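Local coordinates for hypothetical protein (PDB 1QYI) that is of unknown function but probably belongs to the HAD superfamily, most of whose members hydrolyse or transfer phosphoryl groups through a Rossmann-like domain, at residues M1-F6 against A292-N297; V318-D323 against A336-T341; D327-Q332 against E355-D360. All blocks are in the same frame, centred on the assembly; numbering follows the deposited sequence.

Contact 1: residues M1-F6 against A292-N297; sequences MKKILF and AALYGN
K3 and L5, alternate residues of strand 3-6 with their CB atoms aimed at the helix, face the last turn of helix 288-295, the CA of K3 lying 7.3 Å from that of L294 and the CA of L5 7.2 Å from that of A293. K3 CD rides against L294 CG at 4.1 Å, the two side chains crossing obliquely, while K3 CE sits 3.2 Å from L294 O. A bend at chi4 (-68°) then turns NZ to within 3.7 Å of A293 O, too long for a firm bond. These carbonyls belong to the C-terminal end of the helix, whose partial negative charge would suit an ammonium group; K3 also makes a cation-pi contact with F262. Two residues along the strand, the leucines pack branch to branch. L5 CD1 meets L294 CD1 at 4.2 Å, the side chains roughly perpendicular, and L5 CD2 comes to 4.5 Å from A293 CB. L294 spends its other methyl within its own helix: CD2 lies over one face of the Y295 ring, offset toward the rim. L5 and L294 both touch V318 of strand 318-322, and the backbone of strand 3-6 is bonded to that strand through F319 and to strand 233-237 through E233 and G235, so the helix covers inner strands of the parallel sheet, as helices do in the Rossmann-like fold of HAD proteins.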
HETATM    1  N   MSE A   1      22.020  -3.486  23.949  1.00 60.16           N
HETATM    2  CA  MSE A   1      22.676  -2.217  23.527  1.00 59.72           C
HETATM    3  C   MSE A   1      22.696  -2.064  22.005  1.00 56.20           C
HETATM    4  O   MSE A   1      22.189  -1.078  21.474  1.00 55.79           O
HETATM    5  CB  MSE A   1      24.109  -2.163  24.059  1.00 66.40           C
HETATM    6  CG  MSE A   1      24.952  -3.374  23.666  1.00 74.15           C
HETATM    7 SE   MSE A   1      26.860  -3.111  23.909  1.00 87.16          SE
HETATM    8  CE  MSE A   1      27.001  -3.653  25.782  1.00 82.37           C
ATOM      9  N   LYS A   2      23.297  -3.030  21.310  1.00 51.94           N
ATOM     10  CA  LYS A   2      23.367  -2.987  19.849  1.00 46.68           C
ATOM     11  C   LYS A   2      22.026  -3.381  19.271  1.00 43.63           C
ATOM     12  O   LYS A   2      21.492  -4.446  19.584  1.00 43.15           O
ATOM     13  CB  LYS A   2      24.442  -3.934  19.310  1.00 45.83           C
ATOM     14  CG  LYS A   2      25.863  -3.446  19.489  1.00 45.71           C
ATOM     15  CD  LYS A   2      26.833  -4.340  18.734  1.00 46.73           C
ATOM     16  CE  LYS A   2      28.282  -4.012  19.064  1.00 47.36           C
ATOM     17  NZ  LYS A   2      28.660  -2.631  18.680  1.00 47.90           N
ATOM     18  N   LYS A   3      21.482  -2.517  18.425  1.00 39.71           N
ATOM     19  CA  LYS A   3      20.190  -2.772  17.819  1.00 36.86           C
ATOM     20  C   LYS A   3      20.223  -2.721  16.298  1.00 35.03           C
ATOM     21  O   LYS A   3      21.065  -2.061  15.692  1.00 33.90           O
ATOM     22  CB  LYS A   3      19.160  -1.772  18.350  1.00 37.50           C
ATOM     23  CG  LYS A   3      18.336  -2.294  19.524  1.00 38.99           C
ATOM     24  CD  LYS A   3      17.327  -1.263  20.014  1.00 40.56           C
ATOM     25  CE  LYS A   3      16.203  -1.909  20.814  1.00 39.51           C
ATOM     26  NZ  LYS A   3      15.335  -2.758  19.944  1.00 42.92           N
ATOM     27  N   ILE A   4      19.300  -3.445  15.683  1.00 33.62           N
ATOM     28  CA  ILE A   4      19.201  -3.476  14.238  1.00 31.64           C
ATOM     29  C   ILE A   4      17.735  -3.285  13.883  1.00 29.22           C
ATOM     30  O   ILE A   4      16.914  -4.151  14.140  1.00 29.05           O
ATOM     31  CB  ILE A   4      19.738  -4.798  13.673  1.00 31.38           C
ATOM     32  CG1 ILE A   4      19.373  -4.900  12.190  1.00 33.06           C
ATOM     33  CG2 ILE A   4      19.183  -5.940  14.474  1.00 32.23           C
ATOM     34  CD1 ILE A   4      20.135  -5.990  11.464  1.00 36.59           C
ATOM     35  N   LEU A   5      17.428  -2.133  13.298  1.00 26.59           N
ATOM     36  CA  LEU A   5      16.069  -1.810  12.935  1.00 24.62           C
ATOM     37  C   LEU A   5      15.762  -2.189  11.494  1.00 25.09           C
ATOM     38  O   LEU A   5      16.462  -1.773  10.558  1.00 22.60           O
ATOM     39  CB  LEU A   5      15.812  -0.323  13.167  1.00 22.69           C
ATOM     40  CG  LEU A   5      16.369   0.237  14.478  1.00 20.66           C
ATOM     41  CD1 LEU A   5      16.023   1.707  14.578  1.00 19.69           C
ATOM     42  CD2 LEU A   5      15.812  -0.531  15.674  1.00 18.79           C
ATOM     43  N   PHE A   6      14.695  -2.976  11.334  1.00 25.00           N
ATOM     44  CA  PHE A   6      14.233  -3.478  10.040  1.00 22.58           C
ATOM     45  C   PHE A   6      13.011  -2.761   9.488  1.00 23.18           C
ATOM     46  O   PHE A   6      12.173  -2.242  10.229  1.00 21.91           O
ATOM     47  CB  PHE A   6      13.877  -4.960  10.164  1.00 23.99           C
ATOM     48  CG  PHE A   6      15.067  -5.877  10.214  1.00 26.65           C
ATOM     49  CD1 PHE A   6      15.730  -6.234   9.038  1.00 25.82           C
ATOM     50  CD2 PHE A   6      15.511  -6.402  11.430  1.00 25.61           C
ATOM     51  CE1 PHE A   6      16.809  -7.101   9.065  1.00 26.87           C
ATOM     52  CE2 PHE A   6      16.590  -7.270  11.474  1.00 28.08           C
ATOM     53  CZ  PHE A   6      17.246  -7.623  10.283  1.00 30.21           C
ATOM     54  N   ALA A 292      11.266   5.383  17.775  1.00 23.39           N
ATOM     55  CA  ALA A 292      10.302   4.713  18.630  1.00 23.80           C
ATOM     56  C   ALA A 292      10.622   3.222  18.698  1.00 24.81           C
ATOM     57  O   ALA A 292      10.436   2.581  19.731  1.00 24.38           O
ATOM     58  CB  ALA A 292       8.905   4.920  18.086  1.00 22.00           C
ATOM     59  N   ALA A 293      11.105   2.682  17.587  1.00 25.71           N
ATOM     60  CA  ALA A 293      11.454   1.275  17.492  1.00 26.88           C
ATOM     61  C   ALA A 293      12.763   0.983  18.213  1.00 29.07           C
ATOM     62  O   ALA A 293      13.078  -0.173  18.523  1.00 28.19           O
ATOM     63  CB  ALA A 293      11.569   0.871  16.040  1.00 24.79           C
ATOM     64  N   LEU A 294      13.515   2.038  18.493  1.00 30.20           N
ATOM     65  CA  LEU A 294      14.798   1.890  19.154  1.00 33.04           C
ATOM     66  C   LEU A 294      14.713   2.006  20.670  1.00 33.86           C
ATOM     67  O   LEU A 294      15.164   1.111  21.377  1.00 34.23           O
ATOM     68  CB  LEU A 294      15.777   2.929  18.601  1.00 34.90           C
ATOM     69  CG  LEU A 294      17.276   2.671  18.788  1.00 36.35           C
ATOM     70  CD1 LEU A 294      18.076   3.448  17.749  1.00 37.05           C
ATOM     71  CD2 LEU A 294      17.681   3.054  20.182  1.00 37.62           C
ATOM     72  N   TYR A 295      14.134   3.094  21.172  1.00 35.31           N
ATOM     73  CA  TYR A 295      14.031   3.292  22.615  1.00 36.75           C
ATOM     74  C   TYR A 295      12.792   2.671  23.263  1.00 37.74           C
ATOM     75  O   TYR A 295      12.808   2.329  24.444  1.00 39.39           O
ATOM     76  CB  TYR A 295      14.091   4.786  22.943  1.00 37.15           C
ATOM     77  CG  TYR A 295      15.349   5.467  22.464  1.00 38.15           C
ATOM     78  CD1 TYR A 295      16.608   5.003  22.849  1.00 38.81           C
ATOM     79  CD2 TYR A 295      15.285   6.573  21.609  1.00 38.35           C
ATOM     80  CE1 TYR A 295      17.774   5.620  22.392  1.00 39.30           C
ATOM     81  CE2 TYR A 295      16.448   7.197  21.146  1.00 37.51           C
ATOM     82  CZ  TYR A 295      17.686   6.714  21.541  1.00 38.64           C
ATOM     83  OH  TYR A 295      18.844   7.308  21.085  1.00 39.98           O
ATOM     84  N   GLY A 296      11.722   2.518  22.497  1.00 37.44           N
ATOM     85  CA  GLY A 296      10.512   1.942  23.053  1.00 38.01           C
ATOM     86  C   GLY A 296       9.317   2.645  22.449  1.00 39.09           C
ATOM     87  O   GLY A 296       9.386   3.831  22.133  1.00 40.50           O
ATOM     88  N   ASN A 297       8.213   1.931  22.286  1.00 37.51           N
ATOM     89  CA  ASN A 297       7.047   2.539  21.681  1.00 37.78           C
ATOM     90  C   ASN A 297       5.954   2.888  22.682  1.00 38.05           C
ATOM     91  O   ASN A 297       4.936   2.206  22.775  1.00 38.58           O
ATOM     92  CB  ASN A 297       6.500   1.626  20.586  1.00 35.85           C
ATOM     93  CG  ASN A 297       5.385   2.276  19.801  1.00 37.70           C
ATOM     94  OD1 ASN A 297       5.437   3.471  19.491  1.00 35.15           O
ATOM     95  ND2 ASN A 297       4.379   1.486  19.444  1.00 41.20           N
TER

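Contact 2: residues V318-D323 against A336-T341; sequences VFIVGD and ATFIGT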
ATOM      1  N   VAL A 318      23.514   1.062  16.145  1.00 19.35           N
ATOM      2  CA  VAL A 318      22.262   0.894  15.431  1.00 16.91           C
ATOM      3  C   VAL A 318      22.497   0.723  13.938  1.00 16.35           C
ATOM      4  O   VAL A 318      23.216   1.502  13.318  1.00 18.54           O
ATOM      5  CB  VAL A 318      21.321   2.091  15.674  1.00 17.53           C
ATOM      6  CG1 VAL A 318      19.946   1.814  15.053  1.00 14.34           C
ATOM      7  CG2 VAL A 318      21.190   2.364  17.169  1.00 13.12           C
ATOM      8  N   PHE A 319      21.882  -0.320  13.384  1.00 15.81           N
ATOM      9  CA  PHE A 319      21.964  -0.667  11.967  1.00 14.51           C
ATOM     10  C   PHE A 319      20.548  -0.709  11.389  1.00 15.31           C
ATOM     11  O   PHE A 319      19.736  -1.579  11.738  1.00 14.14           O
ATOM     12  CB  PHE A 319      22.579  -2.053  11.783  1.00 13.77           C
ATOM     13  CG  PHE A 319      24.008  -2.152  12.219  1.00 13.46           C
ATOM     14  CD1 PHE A 319      25.020  -1.586  11.456  1.00 12.36           C
ATOM     15  CD2 PHE A 319      24.339  -2.795  13.405  1.00  8.94           C
ATOM     16  CE1 PHE A 319      26.335  -1.664  11.864  1.00 13.39           C
ATOM     17  CE2 PHE A 319      25.651  -2.875  13.816  1.00 11.38           C
ATOM     18  CZ  PHE A 319      26.652  -2.303  13.044  1.00 13.26           C
ATOM     19  N   ILE A 320      20.258   0.218  10.490  1.00 15.02           N
ATOM     20  CA  ILE A 320      18.954   0.271   9.861  1.00 15.20           C
ATOM     21  C   ILE A 320      19.028  -0.501   8.550  1.00 16.28           C
ATOM     22  O   ILE A 320      19.883  -0.232   7.706  1.00 15.81           O
ATOM     23  CB  ILE A 320      18.529   1.724   9.631  1.00 13.08           C
ATOM     24  CG1 ILE A 320      18.133   2.338  10.970  1.00 13.02           C
ATOM     25  CG2 ILE A 320      17.390   1.784   8.634  1.00 13.86           C
ATOM     26  CD1 ILE A 320      17.752   3.804  10.898  1.00 17.24           C
ATOM     27  N   VAL A 321      18.122  -1.468   8.408  1.00 17.17           N
ATOM     28  CA  VAL A 321      18.034  -2.345   7.241  1.00 17.15           C
ATOM     29  C   VAL A 321      16.770  -2.059   6.440  1.00 19.53           C
ATOM     30  O   VAL A 321      15.654  -2.420   6.839  1.00 19.83           O
ATOM     31  CB  VAL A 321      18.022  -3.842   7.675  1.00 16.51           C
ATOM     32  CG1 VAL A 321      17.837  -4.753   6.464  1.00 14.89           C
ATOM     33  CG2 VAL A 321      19.307  -4.182   8.411  1.00 12.04           C
ATOM     34  N   GLY A 322      16.951  -1.408   5.300  1.00 20.60           N
ATOM     35  CA  GLY A 322      15.813  -1.083   4.476  1.00 21.02           C
ATOM     36  C   GLY A 322      16.184  -1.003   3.020  1.00 21.11           C
ATOM     37  O   GLY A 322      17.316  -1.275   2.634  1.00 21.03           O
ATOM     38  N   ASP A 323      15.225  -0.594   2.210  1.00 22.05           N
ATOM     39  CA  ASP A 323      15.454  -0.501   0.786  1.00 24.96           C
ATOM     40  C   ASP A 323      15.159   0.894   0.258  1.00 25.22           C
ATOM     41  O   ASP A 323      15.683   1.292  -0.776  1.00 25.72           O
ATOM     42  CB  ASP A 323      14.569  -1.523   0.075  1.00 25.45           C
ATOM     43  CG  ASP A 323      13.099  -1.304   0.361  1.00 26.36           C
ATOM     44  OD1 ASP A 323      12.723  -1.138   1.551  1.00 24.89           O
ATOM     45  OD2 ASP A 323      12.316  -1.304  -0.610  1.00 28.62           O
ATOM     46  N   ALA A 336      22.823   6.522  12.666  1.00 25.71           N
ATOM     47  CA  ALA A 336      22.933   5.068  12.636  1.00 25.46           C
ATOM     48  C   ALA A 336      23.533   4.561  11.332  1.00 25.29           C
ATOM     49  O   ALA A 336      23.491   5.241  10.304  1.00 23.16           O
ATOM     50  CB  ALA A 336      21.569   4.439  12.852  1.00 25.71           C
ATOM     51  N   THR A 337      24.101   3.359  11.379  1.00 25.48           N
ATOM     52  CA  THR A 337      24.682   2.769  10.181  1.00 25.09           C
ATOM     53  C   THR A 337      23.548   2.295   9.285  1.00 25.40           C
ATOM     54  O   THR A 337      22.595   1.663   9.752  1.00 24.98           O
ATOM     55  CB  THR A 337      25.598   1.574  10.518  1.00 25.18           C
ATOM     56  OG1 THR A 337      26.822   2.057  11.092  1.00 27.09           O
ATOM     57  CG2 THR A 337      25.918   0.770   9.263  1.00 21.52           C
ATOM     58  N   PHE A 338      23.642   2.611   7.997  1.00 25.19           N
ATOM     59  CA  PHE A 338      22.603   2.210   7.057  1.00 24.60           C
ATOM     60  C   PHE A 338      23.058   1.118   6.092  1.00 24.16           C
ATOM     61  O   PHE A 338      24.143   1.185   5.526  1.00 23.40           O
ATOM     62  CB  PHE A 338      22.110   3.417   6.247  1.00 23.84           C
ATOM     63  CG  PHE A 338      21.049   3.065   5.232  1.00 25.02           C
ATOM     64  CD1 PHE A 338      19.743   2.755   5.643  1.00 24.07           C
ATOM     65  CD2 PHE A 338      21.374   2.973   3.875  1.00 23.53           C
ATOM     66  CE1 PHE A 338      18.779   2.356   4.721  1.00 23.31           C
ATOM     67  CE2 PHE A 338      20.423   2.574   2.940  1.00 24.37           C
ATOM     68  CZ  PHE A 338      19.115   2.260   3.359  1.00 24.01           C
ATOM     69  N   ILE A 339      22.218   0.105   5.926  1.00 23.50           N
ATOM     70  CA  ILE A 339      22.509  -0.974   5.014  1.00 23.35           C
ATOM     71  C   ILE A 339      21.290  -1.186   4.123  1.00 22.49           C
ATOM     72  O   ILE A 339      20.236  -1.620   4.585  1.00 22.97           O
ATOM     73  CB  ILE A 339      22.923  -2.274   5.756  1.00 23.23           C
ATOM     74  CG1 ILE A 339      22.676  -3.483   4.829  1.00 25.84           C
ATOM     75  CG2 ILE A 339      22.211  -2.381   7.081  1.00 24.33           C
ATOM     76  CD1 ILE A 339      23.222  -4.784   5.351  1.00 24.80           C
ATOM     77  N   GLY A 340      21.447  -0.840   2.845  1.00 24.19           N
ATOM     78  CA  GLY A 340      20.359  -0.955   1.884  1.00 26.00           C
ATOM     79  C   GLY A 340      20.204  -2.302   1.202  1.00 27.14           C
ATOM     80  O   GLY A 340      21.192  -2.973   0.888  1.00 26.59           O
ATOM     81  N   THR A 341      18.954  -2.695   0.970  1.00 27.47           N
ATOM     82  CA  THR A 341      18.658  -3.964   0.310  1.00 28.05           C
ATOM     83  C   THR A 341      18.174  -3.714  -1.102  1.00 27.17           C
ATOM     84  O   THR A 341      17.581  -2.678  -1.376  1.00 27.21           O
ATOM     85  CB  THR A 341      17.578  -4.746   1.046  1.00 28.55           C
ATOM     86  OG1 THR A 341      17.757  -4.596   2.458  1.00 31.43           O
ATOM     87  CG2 THR A 341      17.686  -6.221   0.700  1.00 31.10           C
TER
HETATM   88  O   HOH W   1      16.901  -0.527  -2.465  1.00 16.92           O
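G322 O is gripped by the end of the neighbouring strand: T341 N bonds it at 2.7 Å from 24° off the carbonyl plane, T341 OG1 adds a weak bond at 3.4 Å, and G340 CA makes a CH...O contact with it. Upstream the strands 318-322 and 337-341 run parallel in regular register. I320 bonds through both backbone groups, its N donating to T337 O at 2.8 Å with a 161° N-H...O angle and its O accepting from I339 N at 3.0 Å. Side chains alternate between faces. On one, F319 and T337 lie side by side, the ring edge presenting CD1 to T337 CG2 at 3.3 Å; with CG2 anti to the backbone N, T337 OG1 stands beside that N and bonds K315 O. Farther along the same face V321 CG2 meets I339 CG2 at 3.7 Å, and I339 also touches L369 and V372 of helix 369-373. On the other face I320 CG2 approaches the F338 ring in its plane, at 3.9 Å from CD1, and both side chains pack on helix 325-334. A water donates to D323 O at 2.8 Å where the strands end. This is the beta-alpha-beta unit of a Rossmann-like HAD domain; D323, close to D7 at the C-terminal end of the sheet, and D327 in the sequence GDSLAD are consistent with the acidic motif that in relatives helps hold magnesium.

Contact 3: residues D327-Q332 against E355-D360; sequences DLLSAQ and EAHHAD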
ATOM      1  N   ASP A 327      14.575   5.817   4.275  1.00 25.22           N
ATOM      2  CA  ASP A 327      15.118   5.170   5.467  1.00 25.10           C
ATOM      3  C   ASP A 327      16.602   5.471   5.600  1.00 25.27           C
ATOM      4  O   ASP A 327      17.159   5.488   6.705  1.00 25.85           O
ATOM      5  CB  ASP A 327      14.903   3.656   5.414  1.00 24.89           C
ATOM      6  CG  ASP A 327      13.472   3.271   5.712  1.00 26.75           C
ATOM      7  OD1 ASP A 327      12.893   3.873   6.631  1.00 31.05           O
ATOM      8  OD2 ASP A 327      12.918   2.371   5.049  1.00 28.60           O
ATOM      9  N   LEU A 328      17.244   5.701   4.462  1.00 24.09           N
ATOM     10  CA  LEU A 328      18.665   6.012   4.433  1.00 22.86           C
ATOM     11  C   LEU A 328      18.913   7.365   5.112  1.00 21.84           C
ATOM     12  O   LEU A 328      19.815   7.493   5.938  1.00 19.90           O
ATOM     13  CB  LEU A 328      19.155   6.017   2.978  1.00 22.49           C
ATOM     14  CG  LEU A 328      20.607   6.426   2.728  1.00 22.99           C
ATOM     15  CD1 LEU A 328      21.175   5.669   1.537  1.00 21.71           C
ATOM     16  CD2 LEU A 328      20.645   7.928   2.497  1.00 21.02           C
ATOM     17  N   LEU A 329      18.100   8.361   4.766  1.00 21.29           N
ATOM     18  CA  LEU A 329      18.208   9.696   5.345  1.00 20.47           C
ATOM     19  C   LEU A 329      17.861   9.670   6.838  1.00 21.47           C
ATOM     20  O   LEU A 329      18.432  10.427   7.624  1.00 23.05           O
ATOM     21  CB  LEU A 329      17.292  10.665   4.586  1.00 19.71           C
ATOM     22  CG  LEU A 329      17.823  11.482   3.387  1.00 17.20           C
ATOM     23  CD1 LEU A 329      18.828  10.703   2.558  1.00 17.43           C
ATOM     24  CD2 LEU A 329      16.635  11.905   2.534  1.00 17.95           C
ATOM     25  N   SER A 330      16.933   8.798   7.233  1.00 22.12           N
ATOM     26  CA  SER A 330      16.557   8.673   8.644  1.00 20.93           C
ATOM     27  C   SER A 330      17.732   8.116   9.444  1.00 20.87           C
ATOM     28  O   SER A 330      17.880   8.417  10.624  1.00 22.62           O
ATOM     29  CB  SER A 330      15.356   7.735   8.821  1.00 19.92           C
ATOM     30  OG  SER A 330      14.147   8.311   8.353  1.00 21.62           O
ATOM     31  N   ALA A 331      18.556   7.285   8.813  1.00 22.47           N
ATOM     32  CA  ALA A 331      19.709   6.716   9.507  1.00 22.48           C
ATOM     33  C   ALA A 331      20.832   7.752   9.555  1.00 22.41           C
ATOM     34  O   ALA A 331      21.447   7.960  10.597  1.00 23.26           O
ATOM     35  CB  ALA A 331      20.181   5.442   8.804  1.00 23.11           C
ATOM     36  N   GLN A 332      21.092   8.419   8.437  1.00 22.51           N
ATOM     37  CA  GLN A 332      22.131   9.441   8.417  1.00 22.45           C
ATOM     38  C   GLN A 332      21.737  10.562   9.378  1.00 24.40           C
ATOM     39  O   GLN A 332      22.604  11.258   9.908  1.00 26.77           O
ATOM     40  CB  GLN A 332      22.312   9.989   7.008  1.00 19.83           C
ATOM     41  CG  GLN A 332      22.628   8.893   5.998  1.00 20.34           C
ATOM     42  CD  GLN A 332      23.173   9.432   4.692  1.00 18.40           C
ATOM     43  OE1 GLN A 332      22.795  10.518   4.249  1.00 19.16           O
ATOM     44  NE2 GLN A 332      24.045   8.663   4.052  1.00 18.65           N
ATOM     45  N   GLU A 355      24.077   4.426  -3.625  1.00 28.49           N
ATOM     46  CA  GLU A 355      25.481   4.773  -3.553  1.00 29.47           C
ATOM     47  C   GLU A 355      25.659   6.279  -3.723  1.00 29.32           C
ATOM     48  O   GLU A 355      26.545   6.880  -3.115  1.00 28.07           O
ATOM     49  CB  GLU A 355      26.271   4.012  -4.614  1.00 33.04           C
ATOM     50  CG  GLU A 355      26.146   2.497  -4.498  1.00 37.93           C
ATOM     51  CD  GLU A 355      26.923   1.776  -5.574  1.00 41.36           C
ATOM     52  OE1 GLU A 355      26.709   2.101  -6.767  1.00 42.10           O
ATOM     53  OE2 GLU A 355      27.742   0.887  -5.232  1.00 43.85           O
ATOM     54  N   ALA A 356      24.817   6.897  -4.544  1.00 29.74           N
ATOM     55  CA  ALA A 356      24.908   8.344  -4.735  1.00 31.51           C
ATOM     56  C   ALA A 356      24.463   9.068  -3.456  1.00 32.41           C
ATOM     57  O   ALA A 356      24.626  10.283  -3.337  1.00 31.85           O
ATOM     58  CB  ALA A 356      24.049   8.786  -5.921  1.00 30.35           C
ATOM     59  N   HIS A 357      23.904   8.323  -2.503  1.00 33.49           N
ATOM     60  CA  HIS A 357      23.466   8.914  -1.241  1.00 35.25           C
ATOM     61  C   HIS A 357      24.354   8.485  -0.084  1.00 35.97           C
ATOM     62  O   HIS A 357      24.025   8.711   1.080  1.00 37.11           O
ATOM     63  CB  HIS A 357      22.003   8.562  -0.953  1.00 34.40           C
ATOM     64  CG  HIS A 357      21.025   9.521  -1.561  1.00 33.97           C
ATOM     65  ND1 HIS A 357      20.851  10.801  -1.092  1.00 33.95           N
ATOM     66  CD2 HIS A 357      20.188   9.389  -2.622  1.00 33.39           C
ATOM     67  CE1 HIS A 357      19.946  11.422  -1.833  1.00 34.48           C
ATOM     68  NE2 HIS A 357      19.532  10.585  -2.767  1.00 32.61           N
ATOM     69  N   HIS A 358      25.487   7.877  -0.423  1.00 37.21           N
ATOM     70  CA  HIS A 358      26.468   7.411   0.554  1.00 38.46           C
ATOM     71  C   HIS A 358      25.890   6.392   1.524  1.00 37.28           C
ATOM     72  O   HIS A 358      25.906   6.599   2.736  1.00 37.00           O
ATOM     73  CB  HIS A 358      27.040   8.586   1.358  1.00 43.03           C
ATOM     74  CG  HIS A 358      27.360   9.792   0.529  1.00 47.61           C
ATOM     75  ND1 HIS A 358      26.455  10.816   0.330  1.00 49.36           N
ATOM     76  CD2 HIS A 358      28.474  10.132  -0.156  1.00 49.56           C
ATOM     77  CE1 HIS A 358      27.004  11.737  -0.443  1.00 50.84           C
ATOM     78  NE2 HIS A 358      28.226  11.351  -0.754  1.00 52.11           N
ATOM     79  N   ALA A 359      25.365   5.296   0.992  1.00 37.48           N
ATOM     80  CA  ALA A 359      24.806   4.253   1.837  1.00 36.81           C
ATOM     81  C   ALA A 359      25.979   3.453   2.378  1.00 36.17           C
ATOM     82  O   ALA A 359      26.845   3.009   1.618  1.00 36.44           O
ATOM     83  CB  ALA A 359      23.873   3.360   1.035  1.00 37.46           C
ATOM     84  N   ASP A 360      26.011   3.280   3.695  1.00 34.61           N
ATOM     85  CA  ASP A 360      27.102   2.547   4.341  1.00 33.47           C
ATOM     86  C   ASP A 360      27.378   1.211   3.650  1.00 32.46           C
ATOM     87  O   ASP A 360      28.531   0.883   3.371  1.00 32.92           O
ATOM     88  CB  ASP A 360      26.779   2.331   5.825  1.00 32.86           C
ATOM     89  CG  ASP A 360      26.659   3.631   6.579  1.00 31.85           C
ATOM     90  OD1 ASP A 360      27.666   4.372   6.620  1.00 33.18           O
ATOM     91  OD2 ASP A 360      25.573   3.917   7.127  1.00 31.43           O
TER
HETATM   92  O   HOH W   2      24.440   5.702   4.958  1.00 41.25           O
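A Schellman motif ends helix 351-356 against the side of helix 325-334, one of the helices flanking the sheet of the HAD-like domain, and Q332 and L328 take hold of the turn. H358, with positive phi, is the C-prime residue: its N bonds E355 O at 3.1 Å, and A359 N reaches back to the carbonyl one residue before E355. Unwinding in this way turns the backbone carbonyl of H357 toward the other helix, where Q332 NE2 donates to it at 3.0 Å. The bond is somewhat bent (139° at the hydrogen), and H357 O lies 29° out of the plane of the Q332 amide. In Q332, with CD anti to CA, the chain runs on extended to the amide. Beside this polar link, L328, with CG anti to the backbone N (chi1 176°), supplies the apolar part. Both its methyls lie against H357 CB (CD2 at 3.8 Å), and CD1 also rests on A359 CB at 3.6 Å. More loosely, L329 CD1 touches H357 ND1 at 4.2 Å near the exposed side. L328 and A359 also both pack on F338 of strand 337-341, which places the inner part of the contact over the sheet. A second polar link runs through a water, which accepts from Q332 NE2 at 3.1 Å and from D360 N at 3.2 Å, and gives D360 OD2 a weak bond.

How the contacts relate
From the N terminus, strand 3-6 enters the sheet first, and contact 1 closes a loop of 285 residues, much of it helical, when helix 288-295 returns to lie on it. Contact 2 opens only afterwards, so the two are in series, yet they share the sheet: the backbone of L5 is paired with F319 and V321. Contact 2 closes a short loop filled by helix 325-334. Contact 3 starts within that helix and ends beyond strand 337-341, so contacts 2 and 3 cross; they meet where L328 touches the F338 ring and A336 N probably bonds A331 O. Contacts 1 and 3 do not touch, their centres about 18 Å apart.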